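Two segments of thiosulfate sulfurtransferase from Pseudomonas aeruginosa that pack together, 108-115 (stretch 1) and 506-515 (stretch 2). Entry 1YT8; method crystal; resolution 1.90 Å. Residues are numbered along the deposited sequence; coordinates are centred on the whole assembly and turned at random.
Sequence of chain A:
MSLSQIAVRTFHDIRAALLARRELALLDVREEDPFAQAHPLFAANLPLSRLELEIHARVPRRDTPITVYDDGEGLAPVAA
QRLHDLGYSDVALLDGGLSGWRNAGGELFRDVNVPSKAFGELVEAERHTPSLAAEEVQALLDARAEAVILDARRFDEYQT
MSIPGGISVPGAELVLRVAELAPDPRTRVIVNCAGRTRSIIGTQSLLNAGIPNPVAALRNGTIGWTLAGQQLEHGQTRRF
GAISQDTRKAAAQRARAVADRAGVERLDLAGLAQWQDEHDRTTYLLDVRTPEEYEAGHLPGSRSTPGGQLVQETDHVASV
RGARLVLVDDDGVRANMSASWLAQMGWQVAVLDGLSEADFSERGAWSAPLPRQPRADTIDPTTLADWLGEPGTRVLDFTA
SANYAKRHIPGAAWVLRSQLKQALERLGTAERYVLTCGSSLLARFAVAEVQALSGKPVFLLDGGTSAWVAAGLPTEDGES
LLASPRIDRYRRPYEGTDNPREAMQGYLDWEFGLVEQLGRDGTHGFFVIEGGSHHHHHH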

# COMPACT_ATOMS: atom_id res chain seq x y z
N LEU A 108 -15.04 1.00 -14.33
CA LEU A 108 -13.76 0.31 -14.13
C LEU A 108 -12.61 1.31 -14.13
O LEU A 108 -12.64 2.30 -14.85
CB LEU A 108 -13.55 -0.76 -15.20
CG LEU A 108 -14.44 -1.99 -15.03
CD1 LEU A 108 -14.22 -2.97 -16.18
CD2 LEU A 108 -14.12 -2.67 -13.70
N PHE A 109 -11.59 1.03 -13.32
CA PHE A 109 -10.44 1.91 -13.19
C PHE A 109 -9.12 1.18 -13.40
O PHE A 109 -9.02 -0.02 -13.13
CB PHE A 109 -10.41 2.52 -11.79
CG PHE A 109 -11.59 3.40 -11.47
CD1 PHE A 109 -11.47 4.79 -11.54
CD2 PHE A 109 -12.81 2.85 -11.08
CE1 PHE A 109 -12.55 5.61 -11.21
CE2 PHE A 109 -13.89 3.66 -10.75
CZ PHE A 109 -13.77 5.05 -10.82
N ARG A 110 -8.11 1.89 -13.86
CA ARG A 110 -6.80 1.28 -14.02
C ARG A 110 -5.91 1.86 -12.92
O ARG A 110 -6.36 2.70 -12.14
CB ARG A 110 -6.19 1.57 -15.40
CG ARG A 110 -6.06 3.03 -15.74
CD ARG A 110 -5.14 3.23 -16.94
NE ARG A 110 -3.74 2.93 -16.62
CZ ARG A 110 -3.13 1.79 -16.91
NH1 ARG A 110 -3.77 0.81 -17.54
NH2 ARG A 110 -1.86 1.62 -16.56
N ASP A 111 -4.67 1.39 -12.88
CA ASP A 111 -3.67 1.81 -11.89
C ASP A 111 -3.96 1.25 -10.50
O ASP A 111 -4.79 0.36 -10.34
CB ASP A 111 -3.55 3.34 -11.84
CG ASP A 111 -2.12 3.80 -11.61
OD1 ASP A 111 -1.66 3.78 -10.45
OD2 ASP A 111 -1.45 4.18 -12.59
N VAL A 112 -3.26 1.77 -9.49
CA VAL A 112 -3.44 1.31 -8.11
C VAL A 112 -3.79 2.45 -7.14
O VAL A 112 -3.56 3.62 -7.44
CB VAL A 112 -2.15 0.60 -7.60
CG1 VAL A 112 -1.83 -0.59 -8.48
CG2 VAL A 112 -0.98 1.59 -7.59
N ASN A 113 -4.33 2.08 -5.98
CA ASN A 113 -4.73 3.03 -4.93
C ASN A 113 -5.63 4.12 -5.54
O ASN A 113 -5.50 5.31 -5.24
CB ASN A 113 -3.49 3.68 -4.30
CG ASN A 113 -2.43 2.65 -3.91
OD1 ASN A 113 -1.26 2.80 -4.26
ND2 ASN A 113 -2.84 1.61 -3.18
N VAL A 114 -6.56 3.68 -6.38
CA VAL A 114 -7.46 4.59 -7.08
C VAL A 114 -8.35 5.46 -6.20
O VAL A 114 -8.49 6.66 -6.46
CB VAL A 114 -8.31 3.80 -8.11
CG1 VAL A 114 -9.20 4.75 -8.90
CG2 VAL A 114 -7.37 3.06 -9.06
N PRO A 115 -8.98 4.89 -5.16
CA PRO A 115 -9.82 5.75 -4.32
C PRO A 115 -9.02 6.94 -3.77
O PRO A 115 -9.47 8.08 -3.80
CB PRO A 115 -10.29 4.81 -3.22
CG PRO A 115 -10.39 3.49 -3.94
CD PRO A 115 -9.11 3.48 -4.76
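Stretch 2 (506-515) GYLDWEFGLV

Stretch 2 is mostly helical: Y507-W510 carry phi of -62° to -66° and psi of -38° to -46°, and the bonds from W510 N to G506 O (2.9 Å), E511 N to Y507 O (3.1 Å) and F512 N to L508 O (3.0 Å) confirm the helical repeat. The pattern tightens at G513, whose N lies 3.1 Å from W510 O and makes only a weak bond to D509 O at 3.5 Å; L514 N likewise bonds to E511 O at 3.1 Å, and L514 and V515 are helical. Stretch 1 is extended at F109, R110 and V112, with positive phi at D111 and N113, before the helix at V114. Nearest CA atoms pair D111 with Y507, R110 with W510 and V114 with L514, so the pairing does not run steadily in one direction. The CA atoms of each pair are more than 8 Å apart, which leaves the contact to side chains, apart from one backbone oxygen; no direct hydrogen bond crosses, and 312 Å² is buried in all.

W510 is the centre, with 94 Å² covered. Its CA-to-CB bond points toward stretch 1, and chi1 of 166° (t) with chi2 of 70° lays the indole against R110, D111 and V114. D111 CB sits over one face of the W510 six-membered ring, 3.7 Å from its centroid and 21° off the normal, a CH-pi contact; the ring atom closest to D111 CB is W510 CH2, 3.5 Å away. V114 CG2 instead meets the ring edge, 4.1 Å from W510 CZ2. R110 O approaches W510 CZ2 obliquely at 3.2 Å and has no hydrogen-bonding partner in the model. The indole NH is better served: W510 NE1 donates to a water at 2.9 Å, and R110 N donates to the same water at 3.1 Å, so a single water bridges the stretches. R110 CG packs 3.4 Å from W510 NE1, its chi1 at 57° (p).

D111 has a positive phi (72°) and a chi1 of -144°, between wells. In this conformation CB faces the indole while D111 OD1 accepts from V112 N at 2.7 Å, with an N-H...O angle of 164°, tying the carboxylate to the backbone of the next residue. D111 OD2 lies 3.2 Å from Y507 CE1, near the plane of the tyrosine ring and at its edge; it is hydrogen-bonded elsewhere in the structure. The CA-to-CB bond of Y507 runs sideways to stretch 1, but with chi1 of -177° (t) the end of its side chain comes nearer.

The CA-to-CB bond of L514 is also sideways to stretch 1, and its m,t rotamer (-74°, 177°) brings L514 CD2 within reach of two apolar neighbours: F109 CD1 at 4.0 Å, where the methyl lies at the phenyl edge, and V114 CG1 at 4.3 Å. V114, with chi1 of -177° (t), thus touches both W510 and L514.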

# COMPACT_ATOMS: atom_id res chain seq x y z
N GLY A 506 1.14 10.01 -19.59
CA GLY A 506 -0.08 9.23 -19.62
C GLY A 506 -0.68 9.08 -18.23
O GLY A 506 -1.90 9.01 -18.07
N TYR A 507 0.19 9.02 -17.23
CA TYR A 507 -0.24 8.88 -15.85
C TYR A 507 -0.98 10.15 -15.43
O TYR A 507 -2.03 10.09 -14.79
CB TYR A 507 0.97 8.67 -14.93
CG TYR A 507 0.59 8.45 -13.48
CD1 TYR A 507 -0.04 7.26 -13.08
CD2 TYR A 507 0.82 9.43 -12.52
CE1 TYR A 507 -0.42 7.07 -11.76
CE2 TYR A 507 0.43 9.24 -11.20
CZ TYR A 507 -0.19 8.06 -10.82
OH TYR A 507 -0.57 7.88 -9.52
N LEU A 508 -0.44 11.31 -15.81
CA LEU A 508 -1.08 12.58 -15.49
C LEU A 508 -2.43 12.69 -16.19
O LEU A 508 -3.41 13.14 -15.59
CB LEU A 508 -0.18 13.74 -15.91
CG LEU A 508 1.20 13.84 -15.25
CD1 LEU A 508 1.95 15.04 -15.83
CD2 LEU A 508 1.06 13.98 -13.74
N ASP A 509 -2.48 12.28 -17.45
CA ASP A 509 -3.72 12.34 -18.21
C ASP A 509 -4.77 11.45 -17.56
O ASP A 509 -5.95 11.79 -17.53
CB ASP A 509 -3.51 11.88 -19.66
CG ASP A 509 -2.58 12.80 -20.44
OD1 ASP A 509 -2.54 14.01 -20.14
OD2 ASP A 509 -1.90 12.30 -21.36
N TRP A 510 -4.33 10.30 -17.04
CA TRP A 510 -5.25 9.39 -16.37
C TRP A 510 -5.85 10.07 -15.14
O TRP A 510 -7.06 10.02 -14.92
CB TRP A 510 -4.52 8.10 -15.97
CG TRP A 510 -5.30 7.26 -15.01
CD1 TRP A 510 -6.44 6.55 -15.26
CD2 TRP A 510 -5.02 7.08 -13.61
NE1 TRP A 510 -6.89 5.94 -14.12
CE2 TRP A 510 -6.04 6.25 -13.09
CE3 TRP A 510 -4.01 7.55 -12.76
CZ2 TRP A 510 -6.08 5.88 -11.74
CZ3 TRP A 510 -4.05 7.18 -11.42
CH2 TRP A 510 -5.08 6.35 -10.92
N GLU A 511 -5.01 10.71 -14.33
CA GLU A 511 -5.51 11.37 -13.13
C GLU A 511 -6.47 12.51 -13.49
O GLU A 511 -7.42 12.79 -12.76
CB GLU A 511 -4.35 11.88 -12.26
CG GLU A 511 -3.48 10.75 -11.71
CD GLU A 511 -2.47 11.19 -10.67
OE1 GLU A 511 -1.75 12.19 -10.91
OE2 GLU A 511 -2.37 10.53 -9.62
N PHE A 512 -6.22 13.15 -14.63
CA PHE A 512 -7.06 14.26 -15.10
C PHE A 512 -8.51 13.82 -15.32
O PHE A 512 -9.43 14.64 -15.27
CB PHE A 512 -6.49 14.80 -16.42
CG PHE A 512 -7.23 16.01 -16.95
CD1 PHE A 512 -7.01 17.28 -16.41
CD2 PHE A 512 -8.14 15.88 -18.00
CE1 PHE A 512 -7.69 18.40 -16.90
CE2 PHE A 512 -8.82 17.00 -18.50
CZ PHE A 512 -8.60 18.26 -17.95
N GLY A 513 -8.72 12.53 -15.58
CA GLY A 513 -10.07 12.05 -15.81
C GLY A 513 -10.74 11.34 -14.65
O GLY A 513 -11.87 10.86 -14.80
N LEU A 514 -10.09 11.30 -13.50
CA LEU A 514 -10.65 10.60 -12.34
C LEU A 514 -11.92 11.17 -11.72
O LEU A 514 -12.81 10.41 -11.35
CB LEU A 514 -9.58 10.47 -11.24
CG LEU A 514 -8.50 9.43 -11.52
CD1 LEU A 514 -7.47 9.46 -10.41
CD2 LEU A 514 -9.13 8.05 -11.65
N VAL A 515 -12.03 12.49 -11.60
CA VAL A 515 -13.23 13.06 -11.01
C VAL A 515 -14.46 12.70 -11.85
O VAL A 515 -15.52 12.40 -11.30
CB VAL A 515 -13.10 14.59 -10.86
CG1 VAL A 515 -14.44 15.20 -10.47
CG2 VAL A 515 -12.06 14.89 -9.80
O HOH W 1 -9.32 4.55 -14.80